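Local structure of putative polysaccharide deacetylase (Bdellovibrio bacteriovorus HD100, 5JP6) at residues A[212-217]-A[267-272]; A[319-324]-A[346-351]; A[31-36]-A[90-95]; A[256-261]-A[289-294]; A[181-186]-A[337-342]. The protein is a zinc-binding member of carbohydrate esterase family 4 from a predatory bacterium and probably removes acetyl groups from the amino sugars of peptidoglycan. The protein carries 1 engineered substitution. All coordinates share one frame; numbering follows the deposited sequence.

Contact 1 of 5, residues A[212-217]-A[267-272]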
# COMPACT_ATOMS: atom_id res chain seq x y z
N GLU A 212 0.63 -9.47 13.41
CA GLU A 212 -0.73 -9.97 13.65
C GLU A 212 -1.67 -9.57 12.53
O GLU A 212 -2.51 -10.38 12.11
CB GLU A 212 -1.27 -9.53 15.02
CG GLU A 212 -0.43 -10.09 16.14
CD GLU A 212 -0.44 -11.62 16.14
OE1 GLU A 212 -1.54 -12.25 15.98
OE2 GLU A 212 0.64 -12.21 16.30
N ALA A 213 -1.50 -8.35 12.02
CA ALA A 213 -2.26 -7.92 10.86
C ALA A 213 -1.96 -8.80 9.66
O ALA A 213 -2.87 -9.19 8.94
CB ALA A 213 -2.00 -6.45 10.54
N LEU A 214 -0.69 -9.17 9.47
CA LEU A 214 -0.35 -10.05 8.36
C LEU A 214 -1.07 -11.41 8.50
O LEU A 214 -1.56 -11.98 7.53
CB LEU A 214 1.15 -10.24 8.22
CG LEU A 214 1.58 -10.92 6.93
CD1 LEU A 214 1.43 -9.98 5.74
CD2 LEU A 214 3.02 -11.43 7.05
N LYS A 215 -1.09 -11.94 9.73
CA LYS A 215 -1.81 -13.17 9.97
C LYS A 215 -3.30 -13.07 9.62
O LYS A 215 -3.88 -14.04 9.13
CB LYS A 215 -1.61 -13.64 11.39
CG LYS A 215 -0.17 -14.06 11.72
CD LYS A 215 -0.08 -14.58 13.15
CE LYS A 215 1.35 -14.90 13.48
NZ LYS A 215 1.43 -15.47 14.84
N ARG A 216 -3.93 -11.92 9.88
CA ARG A 216 -5.33 -11.74 9.48
C ARG A 216 -5.49 -11.70 7.99
O ARG A 216 -6.48 -12.24 7.49
CB ARG A 216 -5.94 -10.50 10.13
CG ARG A 216 -5.95 -10.61 11.68
CD ARG A 216 -6.70 -9.46 12.34
NE ARG A 216 -6.02 -8.17 12.28
CZ ARG A 216 -5.14 -7.75 13.17
NH1 ARG A 216 -4.78 -8.55 14.17
NH2 ARG A 216 -4.60 -6.54 13.07
N VAL A 217 -4.55 -11.09 7.27
CA VAL A 217 -4.60 -11.13 5.80
C VAL A 217 -4.56 -12.60 5.35
O VAL A 217 -5.37 -13.01 4.53
CB VAL A 217 -3.44 -10.34 5.15
CG1 VAL A 217 -3.45 -10.49 3.63
CG2 VAL A 217 -3.43 -8.86 5.56
N ASP A 267 8.76 -15.73 7.89
CA ASP A 267 9.01 -15.81 9.33
C ASP A 267 7.73 -15.69 10.16
O ASP A 267 7.66 -16.28 11.26
CB ASP A 267 10.02 -14.76 9.75
CG ASP A 267 11.43 -15.04 9.29
OD1 ASP A 267 11.73 -16.17 8.81
OD2 ASP A 267 12.26 -14.09 9.37
N VAL A 268 6.74 -14.95 9.66
CA VAL A 268 5.46 -14.82 10.37
C VAL A 268 4.52 -16.00 10.09
O VAL A 268 3.94 -16.59 11.02
CB VAL A 268 4.76 -13.49 10.04
CG1 VAL A 268 3.37 -13.39 10.69
CG2 VAL A 268 5.63 -12.30 10.50
N LEU A 269 4.39 -16.35 8.81
CA LEU A 269 3.34 -17.25 8.37
C LEU A 269 3.74 -18.71 8.18
O LEU A 269 2.87 -19.59 8.22
CB LEU A 269 2.79 -16.79 7.02
CG LEU A 269 2.19 -15.39 6.97
CD1 LEU A 269 1.77 -15.06 5.55
CD2 LEU A 269 1.01 -15.25 7.92
N GLY A 270 5.04 -18.96 7.97
CA GLY A 270 5.48 -20.28 7.59
C GLY A 270 5.35 -20.54 6.10
O GLY A 270 5.60 -21.64 5.61
N TRP A 271 4.99 -19.50 5.36
CA TRP A 271 4.92 -19.56 3.91
C TRP A 271 4.95 -18.13 3.37
O TRP A 271 4.78 -17.18 4.11
CB TRP A 271 3.68 -20.29 3.44
CG TRP A 271 2.37 -19.73 3.96
CD1 TRP A 271 1.64 -20.20 5.01
CD2 TRP A 271 1.61 -18.67 3.40
NE1 TRP A 271 0.47 -19.49 5.16
CE2 TRP A 271 0.42 -18.53 4.17
CE3 TRP A 271 1.79 -17.83 2.29
CZ2 TRP A 271 -0.58 -17.60 3.85
CZ3 TRP A 271 0.83 -16.89 2.00
CH2 TRP A 271 -0.34 -16.76 2.79
N VAL A 272 5.21 -18.05 2.07
CA VAL A 272 5.17 -16.82 1.32
C VAL A 272 4.90 -17.20 -0.13
O VAL A 272 5.59 -18.07 -0.68
CB VAL A 272 6.44 -15.97 1.46
CG1 VAL A 272 7.73 -16.73 1.11
CG2 VAL A 272 6.28 -14.69 0.65
O HOH W 1 4.41 -16.23 13.67

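Contact 2 of 5, residues A[319-324]-A[346-351]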
# COMPACT_ATOMS: atom_id res chain seq x y z
N ARG A 319 -10.66 8.29 -10.77
CA ARG A 319 -9.45 7.94 -11.50
C ARG A 319 -9.28 6.42 -11.63
O ARG A 319 -9.05 5.90 -12.72
CB ARG A 319 -8.24 8.54 -10.83
CG ARG A 319 -6.92 8.15 -11.46
CD ARG A 319 -6.82 8.39 -12.96
NE ARG A 319 -7.04 9.76 -13.37
CZ ARG A 319 -6.10 10.69 -13.55
NH1 ARG A 319 -4.82 10.47 -13.33
NH2 ARG A 319 -6.47 11.89 -14.00
N VAL A 320 -9.42 5.71 -10.51
CA VAL A 320 -9.20 4.28 -10.60
C VAL A 320 -10.27 3.61 -11.48
O VAL A 320 -9.97 2.72 -12.28
CB VAL A 320 -9.04 3.62 -9.22
CG1 VAL A 320 -10.35 3.57 -8.41
CG2 VAL A 320 -8.47 2.23 -9.37
N LEU A 321 -11.54 4.03 -11.34
CA LEU A 321 -12.57 3.42 -12.16
C LEU A 321 -12.45 3.82 -13.64
O LEU A 321 -12.68 3.00 -14.50
CB LEU A 321 -13.96 3.74 -11.59
CG LEU A 321 -14.30 3.04 -10.26
CD1 LEU A 321 -15.49 3.71 -9.58
CD2 LEU A 321 -14.56 1.57 -10.49
N ALA A 322 -12.05 5.07 -13.92
CA ALA A 322 -11.77 5.44 -15.31
C ALA A 322 -10.67 4.55 -15.91
O ALA A 322 -10.78 4.09 -17.04
CB ALA A 322 -11.37 6.91 -15.40
N ASN A 323 -9.64 4.24 -15.12
CA ASN A 323 -8.56 3.42 -15.61
C ASN A 323 -9.00 1.98 -15.76
O ASN A 323 -8.57 1.30 -16.69
CB ASN A 323 -7.33 3.54 -14.71
CG ASN A 323 -6.58 4.84 -14.93
OD1 ASN A 323 -6.75 5.51 -15.95
ND2 ASN A 323 -5.76 5.20 -13.95
N VAL A 324 -9.81 1.48 -14.82
CA VAL A 324 -10.38 0.13 -14.99
C VAL A 324 -11.12 0.07 -16.32
O VAL A 324 -10.90 -0.86 -17.12
CB VAL A 324 -11.36 -0.24 -13.83
CG1 VAL A 324 -12.15 -1.48 -14.17
CG2 VAL A 324 -10.58 -0.42 -12.52
N PRO A 346 -15.06 -0.11 0.03
CA PRO A 346 -16.41 -0.64 -0.21
C PRO A 346 -17.10 -0.04 -1.43
O PRO A 346 -17.72 -0.75 -2.22
CB PRO A 346 -17.15 -0.28 1.09
CG PRO A 346 -16.06 -0.24 2.12
CD PRO A 346 -14.86 0.36 1.43
N GLN A 347 -16.91 1.26 -1.62
CA GLN A 347 -17.53 1.96 -2.72
C GLN A 347 -16.93 1.47 -4.08
O GLN A 347 -17.64 1.25 -5.09
CB GLN A 347 -17.34 3.45 -2.55
CG GLN A 347 -18.10 4.25 -3.60
CD GLN A 347 -19.57 4.49 -3.22
OE1 GLN A 347 -19.83 5.12 -2.23
NE2 GLN A 347 -20.50 3.94 -3.97
N PHE A 348 -15.62 1.27 -4.10
CA PHE A 348 -14.92 0.78 -5.27
C PHE A 348 -15.43 -0.59 -5.68
O PHE A 348 -15.69 -0.85 -6.84
CB PHE A 348 -13.41 0.75 -5.01
CG PHE A 348 -12.62 0.11 -6.12
CD1 PHE A 348 -12.46 0.75 -7.32
CD2 PHE A 348 -12.05 -1.16 -5.97
CE1 PHE A 348 -11.72 0.18 -8.35
CE2 PHE A 348 -11.35 -1.74 -7.01
CZ PHE A 348 -11.18 -1.07 -8.18
N LEU A 349 -15.52 -1.48 -4.69
CA LEU A 349 -16.00 -2.81 -4.94
C LEU A 349 -17.44 -2.82 -5.49
O LEU A 349 -17.75 -3.58 -6.40
CB LEU A 349 -15.84 -3.66 -3.69
CG LEU A 349 -14.39 -3.89 -3.22
CD1 LEU A 349 -14.35 -4.46 -1.80
CD2 LEU A 349 -13.63 -4.75 -4.20
N ARG A 350 -18.30 -1.99 -4.91
CA ARG A 350 -19.66 -1.88 -5.40
C ARG A 350 -19.67 -1.39 -6.85
O ARG A 350 -20.42 -1.92 -7.67
CB ARG A 350 -20.50 -0.99 -4.47
CG ARG A 350 -21.94 -0.72 -4.95
CD ARG A 350 -22.82 -1.94 -5.18
NE ARG A 350 -24.00 -1.64 -6.01
CZ ARG A 350 -25.18 -1.21 -5.57
NH1 ARG A 350 -25.42 -1.01 -4.29
NH2 ARG A 350 -26.14 -0.98 -6.45
N GLU A 351 -18.85 -0.40 -7.17
CA GLU A 351 -18.80 0.09 -8.56
C GLU A 351 -18.24 -0.97 -9.53
O GLU A 351 -18.76 -1.08 -10.63
CB GLU A 351 -18.03 1.38 -8.67
CG GLU A 351 -18.85 2.59 -8.28
CD GLU A 351 -20.04 2.75 -9.24
OE1 GLU A 351 -19.81 2.79 -10.48
OE2 GLU A 351 -21.18 2.78 -8.74

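Contact 3 of 5, residues A[31-36]-A[90-95]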
# COMPACT_ATOMS: atom_id res chain seq x y z
N ARG A 31 6.03 22.08 3.09
CA ARG A 31 5.48 22.64 1.86
C ARG A 31 5.99 21.89 0.61
O ARG A 31 5.23 21.69 -0.33
CB ARG A 31 5.76 24.15 1.78
CG ARG A 31 4.83 24.97 2.67
CD ARG A 31 5.06 26.45 2.44
NE ARG A 31 6.39 26.80 2.91
CZ ARG A 31 6.70 26.99 4.19
NH1 ARG A 31 5.76 26.90 5.14
NH2 ARG A 31 7.96 27.29 4.51
N GLN A 32 7.24 21.44 0.62
CA GLN A 32 7.83 20.72 -0.53
C GLN A 32 7.20 19.34 -0.78
O GLN A 32 6.99 18.90 -1.93
CB GLN A 32 9.34 20.57 -0.35
CG GLN A 32 10.01 19.98 -1.58
CD GLN A 32 11.47 19.70 -1.38
OE1 GLN A 32 12.02 19.94 -0.31
NE2 GLN A 32 12.13 19.18 -2.42
N ALA A 33 6.88 18.66 0.29
CA ALA A 33 6.18 17.37 0.19
C ALA A 33 4.84 17.53 -0.54
O ALA A 33 4.50 16.80 -1.47
CB ALA A 33 5.95 16.81 1.57
N VAL A 34 4.10 18.53 -0.09
CA VAL A 34 2.79 18.84 -0.66
C VAL A 34 2.94 19.22 -2.15
O VAL A 34 2.22 18.70 -3.02
CB VAL A 34 2.09 19.96 0.14
CG1 VAL A 34 0.79 20.37 -0.54
CG2 VAL A 34 1.81 19.50 1.55
N SER A 35 3.86 20.15 -2.43
CA SER A 35 4.15 20.56 -3.81
C SER A 35 4.58 19.41 -4.72
O SER A 35 4.07 19.29 -5.84
CB SER A 35 5.28 21.61 -3.82
OG SER A 35 5.63 21.93 -5.18
N ASP A 36 5.52 18.58 -4.25
CA ASP A 36 6.03 17.45 -5.06
C ASP A 36 4.92 16.42 -5.29
O ASP A 36 4.84 15.82 -6.37
CB ASP A 36 7.21 16.74 -4.40
CG ASP A 36 8.50 17.51 -4.47
OD1 ASP A 36 8.48 18.64 -5.01
OD2 ASP A 36 9.53 16.98 -4.00
N LEU A 90 -2.95 17.76 4.93
CA LEU A 90 -2.42 17.13 6.11
C LEU A 90 -2.47 15.57 5.99
O LEU A 90 -1.62 14.86 6.55
CB LEU A 90 -3.16 17.60 7.37
CG LEU A 90 -2.66 17.08 8.71
CD1 LEU A 90 -1.21 17.47 8.96
CD2 LEU A 90 -3.58 17.62 9.81
N THR A 91 -3.45 15.07 5.24
CA THR A 91 -3.55 13.61 5.05
C THR A 91 -2.27 13.00 4.48
O THR A 91 -2.01 11.81 4.69
CB THR A 91 -4.77 13.13 4.22
OG1 THR A 91 -4.66 13.53 2.85
CG2 THR A 91 -6.06 13.66 4.84
N LEU A 92 -1.46 13.79 3.78
CA LEU A 92 -0.19 13.30 3.24
C LEU A 92 0.76 12.83 4.36
O LEU A 92 1.62 11.99 4.13
CB LEU A 92 0.47 14.40 2.40
CG LEU A 92 1.69 14.01 1.60
CD1 LEU A 92 1.38 12.96 0.54
CD2 LEU A 92 2.26 15.26 0.94
N PHE A 93 0.63 13.44 5.54
CA PHE A 93 1.50 13.17 6.68
C PHE A 93 0.86 12.28 7.73
O PHE A 93 1.43 12.04 8.77
CB PHE A 93 1.90 14.51 7.32
CG PHE A 93 2.77 15.35 6.46
CD1 PHE A 93 4.16 15.17 6.49
CD2 PHE A 93 2.21 16.32 5.62
CE1 PHE A 93 4.97 15.93 5.67
CE2 PHE A 93 3.04 17.09 4.82
CZ PHE A 93 4.42 16.89 4.84
N GLU A 94 -0.36 11.82 7.47
CA GLU A 94 -1.12 11.06 8.48
C GLU A 94 -0.36 9.84 8.95
O GLU A 94 -0.32 9.56 10.16
CB GLU A 94 -2.46 10.63 7.92
CG GLU A 94 -3.32 9.82 8.86
CD GLU A 94 -4.72 9.58 8.37
OE1 GLU A 94 -5.02 9.86 7.20
OE2 GLU A 94 -5.51 9.06 9.23
N ASN A 95 0.23 9.07 8.03
CA ASN A 95 0.89 7.85 8.47
C ASN A 95 2.06 8.17 9.38
O ASN A 95 2.29 7.48 10.37
CB ASN A 95 1.39 7.03 7.29
CG ASN A 95 0.28 6.31 6.59
OD1 ASN A 95 -0.90 6.60 6.79
ND2 ASN A 95 0.66 5.32 5.80

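Contact 4 of 5, residues A[256-261]-A[289-294]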
# COMPACT_ATOMS: atom_id res chain seq x y z
N ALA A 256 19.40 -9.04 -1.99
CA ALA A 256 19.16 -9.13 -0.57
C ALA A 256 17.84 -8.45 -0.16
O ALA A 256 17.13 -8.96 0.73
CB ALA A 256 20.33 -8.58 0.20
N GLU A 257 17.50 -7.34 -0.82
CA GLU A 257 16.23 -6.62 -0.59
C GLU A 257 15.05 -7.52 -1.05
O GLU A 257 14.01 -7.62 -0.39
CB GLU A 257 16.19 -5.26 -1.31
CG GLU A 257 17.04 -4.22 -0.61
CD GLU A 257 16.32 -3.57 0.54
OE1 GLU A 257 15.24 -4.05 0.99
OE2 GLU A 257 16.82 -2.53 1.00
N VAL A 258 15.21 -8.19 -2.19
CA VAL A 258 14.19 -9.11 -2.67
C VAL A 258 13.95 -10.23 -1.65
O VAL A 258 12.80 -10.50 -1.29
CB VAL A 258 14.55 -9.71 -4.04
CG1 VAL A 258 13.54 -10.76 -4.47
CG2 VAL A 258 14.63 -8.61 -5.12
N ARG A 259 15.02 -10.86 -1.19
CA ARG A 259 14.95 -11.93 -0.17
C ARG A 259 14.37 -11.47 1.12
O ARG A 259 13.59 -12.17 1.76
CB ARG A 259 16.33 -12.43 0.18
CG ARG A 259 16.93 -13.32 -0.86
CD ARG A 259 18.03 -14.19 -0.29
NE ARG A 259 18.27 -15.29 -1.19
CZ ARG A 259 18.97 -15.18 -2.32
NH1 ARG A 259 19.47 -13.99 -2.62
NH2 ARG A 259 19.15 -16.23 -3.15
N GLY A 260 14.76 -10.27 1.56
CA GLY A 260 14.38 -9.84 2.90
C GLY A 260 12.90 -9.70 3.16
O GLY A 260 12.41 -10.08 4.23
N GLY A 261 12.15 -9.14 2.21
CA GLY A 261 10.69 -9.01 2.38
C GLY A 261 10.01 -10.40 2.36
O GLY A 261 9.11 -10.68 3.13
N ALA A 289 16.00 -11.88 -14.45
CA ALA A 289 16.50 -13.27 -14.65
C ALA A 289 16.60 -14.02 -13.33
O ALA A 289 16.23 -15.19 -13.24
CB ALA A 289 17.84 -13.24 -15.34
N PHE A 290 17.09 -13.33 -12.31
CA PHE A 290 17.18 -13.87 -10.96
C PHE A 290 15.82 -14.39 -10.46
O PHE A 290 15.72 -15.51 -9.93
CB PHE A 290 17.69 -12.76 -10.04
CG PHE A 290 17.62 -13.06 -8.57
CD1 PHE A 290 18.46 -13.96 -7.98
CD2 PHE A 290 16.74 -12.36 -7.77
CE1 PHE A 290 18.44 -14.14 -6.61
CE2 PHE A 290 16.68 -12.57 -6.42
CZ PHE A 290 17.54 -13.46 -5.83
N LEU A 291 14.76 -13.59 -10.64
CA LEU A 291 13.44 -14.04 -10.18
C LEU A 291 12.99 -15.35 -10.84
O LEU A 291 12.40 -16.21 -10.18
CB LEU A 291 12.37 -12.96 -10.41
CG LEU A 291 12.47 -11.72 -9.55
CD1 LEU A 291 11.40 -10.73 -9.98
CD2 LEU A 291 12.31 -12.07 -8.07
N LYS A 292 13.27 -15.48 -12.14
CA LYS A 292 12.90 -16.69 -12.85
C LYS A 292 13.68 -17.89 -12.32
O LYS A 292 13.09 -18.93 -12.06
CB LYS A 292 13.07 -16.55 -14.36
CG LYS A 292 12.24 -15.43 -14.98
CD LYS A 292 12.52 -15.33 -16.46
CE LYS A 292 12.25 -16.56 -17.24
NZ LYS A 292 10.85 -17.03 -17.06
N THR A 293 14.98 -17.72 -12.13
CA THR A 293 15.80 -18.77 -11.53
C THR A 293 15.25 -19.17 -10.15
O THR A 293 15.22 -20.36 -9.79
CB THR A 293 17.26 -18.34 -11.48
OG1 THR A 293 17.73 -18.20 -12.82
CG2 THR A 293 18.15 -19.38 -10.74
N LYS A 294 14.77 -18.17 -9.42
CA LYS A 294 14.21 -18.39 -8.09
C LYS A 294 12.72 -18.69 -8.09
O LYS A 294 12.10 -18.65 -7.04
CB LYS A 294 14.55 -17.21 -7.18
CG LYS A 294 16.05 -16.97 -7.03
CD LYS A 294 16.77 -18.14 -6.39
CE LYS A 294 18.27 -17.92 -6.29
NZ LYS A 294 18.96 -19.10 -5.70

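Contact 5 of 5, residues A[181-186]-A[337-342]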
# COMPACT_ATOMS: atom_id res chain seq x y z
N GLY A 181 -1.17 -1.13 10.54
CA GLY A 181 -1.80 -1.54 11.76
C GLY A 181 -3.31 -1.32 11.87
O GLY A 181 -3.95 -2.00 12.67
N LEU A 182 -3.85 -0.41 11.05
CA LEU A 182 -5.28 -0.14 11.00
C LEU A 182 -5.90 -0.34 9.63
O LEU A 182 -6.93 -1.00 9.53
CB LEU A 182 -5.55 1.31 11.40
CG LEU A 182 -5.25 1.69 12.83
CD1 LEU A 182 -5.38 3.21 13.05
CD2 LEU A 182 -6.19 0.91 13.76
N TYR A 183 -5.29 0.23 8.59
CA TYR A 183 -6.01 0.33 7.33
C TYR A 183 -6.19 -1.00 6.63
O TYR A 183 -7.18 -1.22 5.92
CB TYR A 183 -5.37 1.32 6.35
CG TYR A 183 -4.82 2.60 6.94
CD1 TYR A 183 -5.44 3.30 7.98
CD2 TYR A 183 -3.69 3.16 6.37
CE1 TYR A 183 -4.88 4.47 8.49
CE2 TYR A 183 -3.13 4.32 6.85
CZ TYR A 183 -3.73 4.98 7.92
OH TYR A 183 -3.15 6.12 8.43
N THR A 184 -5.22 -1.89 6.81
CA THR A 184 -5.28 -3.16 6.14
C THR A 184 -6.51 -3.95 6.60
O THR A 184 -7.20 -4.56 5.78
CB THR A 184 -3.95 -3.95 6.36
OG1 THR A 184 -2.88 -3.23 5.78
CG2 THR A 184 -4.05 -5.33 5.74
N ASP A 185 -6.80 -3.91 7.91
CA ASP A 185 -7.98 -4.61 8.43
C ASP A 185 -9.25 -4.01 7.79
O ASP A 185 -10.18 -4.74 7.51
CB ASP A 185 -8.02 -4.58 9.96
CG ASP A 185 -7.02 -5.49 10.59
OD1 ASP A 185 -6.98 -6.66 10.21
OD2 ASP A 185 -6.23 -4.98 11.46
N ALA A 186 -9.31 -2.70 7.58
CA ALA A 186 -10.48 -2.11 6.90
C ALA A 186 -10.62 -2.66 5.46
O ALA A 186 -11.70 -3.00 5.02
CB ALA A 186 -10.41 -0.59 6.88
N ILE A 337 -1.45 0.71 2.77
CA ILE A 337 -0.98 1.72 3.72
C ILE A 337 -1.53 3.13 3.44
O ILE A 337 -1.24 4.07 4.19
CB ILE A 337 0.57 1.75 3.81
CG1 ILE A 337 1.20 2.15 2.48
CG2 ILE A 337 1.11 0.40 4.25
CD1 ILE A 337 2.63 2.57 2.58
N GLN A 338 -2.35 3.26 2.39
CA GLN A 338 -2.95 4.53 2.04
C GLN A 338 -4.37 4.57 2.66
O GLN A 338 -5.26 3.83 2.24
CB GLN A 338 -3.04 4.70 0.53
CG GLN A 338 -3.41 6.12 0.09
CD GLN A 338 -2.25 7.10 0.37
OE1 GLN A 338 -1.09 6.94 -0.08
NE2 GLN A 338 -2.54 8.08 1.15
N ARG A 339 -4.57 5.45 3.64
CA ARG A 339 -5.87 5.50 4.32
C ARG A 339 -7.01 5.68 3.36
O ARG A 339 -8.05 4.99 3.46
CB ARG A 339 -5.90 6.58 5.40
CG ARG A 339 -7.30 6.72 5.95
CD ARG A 339 -7.36 7.48 7.23
NE ARG A 339 -8.75 7.52 7.68
CZ ARG A 339 -9.20 8.27 8.67
NH1 ARG A 339 -8.36 8.99 9.38
NH2 ARG A 339 -10.48 8.22 8.98
N ARG A 340 -6.85 6.57 2.39
CA ARG A 340 -7.99 6.91 1.54
C ARG A 340 -8.43 5.71 0.71
O ARG A 340 -9.60 5.56 0.42
CB ARG A 340 -7.67 8.09 0.66
CG ARG A 340 -8.87 8.70 -0.03
CD ARG A 340 -8.46 10.00 -0.72
NE ARG A 340 -7.76 10.95 0.13
CZ ARG A 340 -8.32 11.95 0.84
NH1 ARG A 340 -9.62 12.11 0.90
NH2 ARG A 340 -7.55 12.79 1.48
N THR A 341 -7.48 4.85 0.38
CA THR A 341 -7.81 3.61 -0.32
C THR A 341 -8.72 2.71 0.51
O THR A 341 -9.71 2.14 -0.02
CB THR A 341 -6.53 2.91 -0.77
OG1 THR A 341 -5.84 3.76 -1.68
CG2 THR A 341 -6.80 1.54 -1.43
N ALA A 342 -8.43 2.60 1.81
CA ALA A 342 -9.33 1.83 2.70
C ALA A 342 -10.70 2.55 2.77
O ALA A 342 -11.76 1.88 2.75
CB ALA A 342 -8.71 1.65 4.08

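Contact 1 of 5, residues A[212-217]-A[267-272]
Leu214 and Lys215 of helix 211-219 meet Val268 and Leu269 at the C-terminal end of helix 251-269. Methyl CD2 of Leu214 touches both partners at once, 4.0 Å from Val268 CB and 4.0 Å from Leu269 CG; the CB of Leu214 points at them, CG is anti to the backbone N (chi1 -169°), and chi2 (73°) places CD2. Lys215 contributes its aliphatic stem, CG lying 3.7 Å from Val268 CG1, and it slides past Leu269 in the opposite direction. The stem stays extended beyond CG, and NZ reaches a water that donates to Val268 O at 2.7 Å; the lysine's own bond to that water is weak, and its salt bridge to Glu212 is long. Further out, Leu269 CD1 lies 3.7 Å above the plane of the Trp271 ring, near its rim. Leu214, Leu269 and Trp271 all rest on Ile224, an arrangement typical of helices packed side by side over a strand of a parallel sheet, here 223-227.

Contact 2 of 5, residues A[319-324]-A[346-351]
Phe348 projects from helix 339-354 into a hollow on helix 313-327 bounded by Val320, Leu321 and Val324. CG is anti to the backbone N (chi1 174°), and the ring, turned at chi2 71°, offers CD1 and CE1 to the other helix. Val320 CG1 lies 3.7 Å from Phe348 CE1, its side chain crossing the phenylalanine at about a right angle, whereas Leu321 slides past in the opposite direction with CD2 3.8 Å from Phe348 CE1. Val324 CG2 closes the hollow more loosely at the ring edge, 4.4 Å from Phe348 CE1. A second bump is the Leu321 methyl CD1, which presses on the stem of Glu351, 3.6 Å from CB and 3.8 Å from CG. Bent at chi2, that stem ends in a carboxylate engaged by Arg355 and Asn354. The segment axes approach no closer than 11.1 Å and cross at -26°, so the gap is spanned mainly by Phe348 and Leu321 rather than by close backbones. Beneath them Phe348 meets Phe334 edge-to-face and touches Leu173 of strand 170-176. Two neighbouring helices joined through strand 330-335 and packed on the same parallel sheet make up an alpha-beta-alpha succession.

Contact 3 of 5, residues A[31-36]-A[90-95]
Ala33 of helix 24-39 packs against Leu92 and Phe93 of residues 90-95, within the all-helical N-terminal part of the chain: the 53 residues separating the two segments include 38 in helices and none in strands. The close part of the contact centres on the small Ala33 side chain. Its CB comes within 3.6 Å of Phe93 CZ, meeting the ring obliquely, while Leu92 CD2 reaches past that methyl to the helix backbone, 3.6 Å from Ala33 O. The CB of Leu92 is directed at helix 24-39, CG is anti to the backbone N (chi1 -171°), and chi2 (63°) sets CD2 on Ala33. A single alanine thus receives both an aromatic tip and a leucine methyl, and no hydrogen bond crosses between the segments.

Packing is looser at the next residue. Val34 is partly exposed, and its CG2 approaches the Phe93 ring at the edge, 4.2 Å from CE2, and Leu92 CD2 at 4.3 Å. On the other side of the helix Arg31 and Ser35 turn their CB atoms from the contact and are exposed; Arg31 forms a salt bridge with Glu81. Phe93 is buried, and Pro53 and Phe57 of helix 53-66 also touch it, so that helix 53-66 joins the cluster. The turn carrying the two hydrophobic residues is held by its own backbone: Phe93 N donates to Leu90 O at 2.8 Å.

Contact 4 of 5, residues A[256-261]-A[289-294]
Two helices on one side of the parallel sheet, 251-269 and 285-293, are joined through strand 275-277 and meet here by side chains alone. Their short segments run at 43° to each other, and the axes stay 12.1 Å apart at closest approach. Val258 fills the inner part of this wide gap. Its CG1, anti to the backbone N (chi1 175°), lies 4.0 Å from Leu291 CD2 and 4.1 Å from Phe290 CE2, arriving near the plane of the phenylalanine ring, at its edge. Beneath this group both Val258 and Leu291 touch Phe276 of strand 275-277, and Leu375 covers Val258 and Phe290.

Outward, Arg259 has two deposited conformers, so its approaches are less certain. In one of them the chain reaches across, extended from CG to NE. NH1 then stands 3.8 Å from Phe290 CZ, again at the ring edge, and the guanidinium and ring planes are 63° apart, so the charged group does not stack on the aromatic face. Lys294 follows: its CG lies 3.7 Å above the Phe290 ring plane, offset toward the rim, and a doubtful approach puts its CE 3.7 Å from Arg259 NH2. An apolar interior under a charged outer margin joins successive helices over their connecting strand, an alpha-beta-alpha succession on the curved parallel sheet, consistent with the distorted (beta/alpha) barrel known for carbohydrate esterase family 4.

Contact 5 of 5, residues A[181-186]-A[337-342]
The first turns of helices 183-193 and 339-354 approach closely, with the CA atoms of Ala186 and Ala342 5.9 Å apart. Small side chains permit this: Ala342 CB lies 4.0 Å from Ala186 CB and 3.7 Å from Tyr183 O. Beside them the Tyr183 ring spans the start of the second helix. Arg339 CB sits over its face in a CH-pi contact, 3.8 Å from the ring centroid and 15° off the normal, while Ile337 O approaches the ring edge, 3.3 Å from Tyr183 CE2. In the NodB-type fold these helices follow strands 170-176 and 330-335, neighbours in the parallel sheet, and the loops before them border the zinc site: the Ile337 side chain touches that of Asp177, a zinc ligand. Asn95 of helix 94-98 bridges the polar atoms, bonding both Tyr183 OH and Ile337 O. The Arg339 chain runs extended from CG to NE, and its guanidinium forms salt bridges with Glu94, Asp118 and Glu343.

How the contacts relate
From the N terminus, contact 3 closes first, linking residues 31-36 to 90-95 inside the helical region, and ends before any other opens. Contact 5 then opens at 181-186 and closes only at 337-342; contacts 1 and 4 are nested in its loop and cross each other, both using helix 251-269. Contact 2 opens at 319-324, before contact 5 closes, and finishes at 346-351, so these two cross and share helix 339-354. Contact 5 touches both contact 3 and contact 1: contact 3 reaches it through Asn95 by probable hydrogen bonds, and Arg216 of contact 1 forms a salt bridge with Asp185. The helical region is thereby tied to the deacetylase sheet and its surrounding helices.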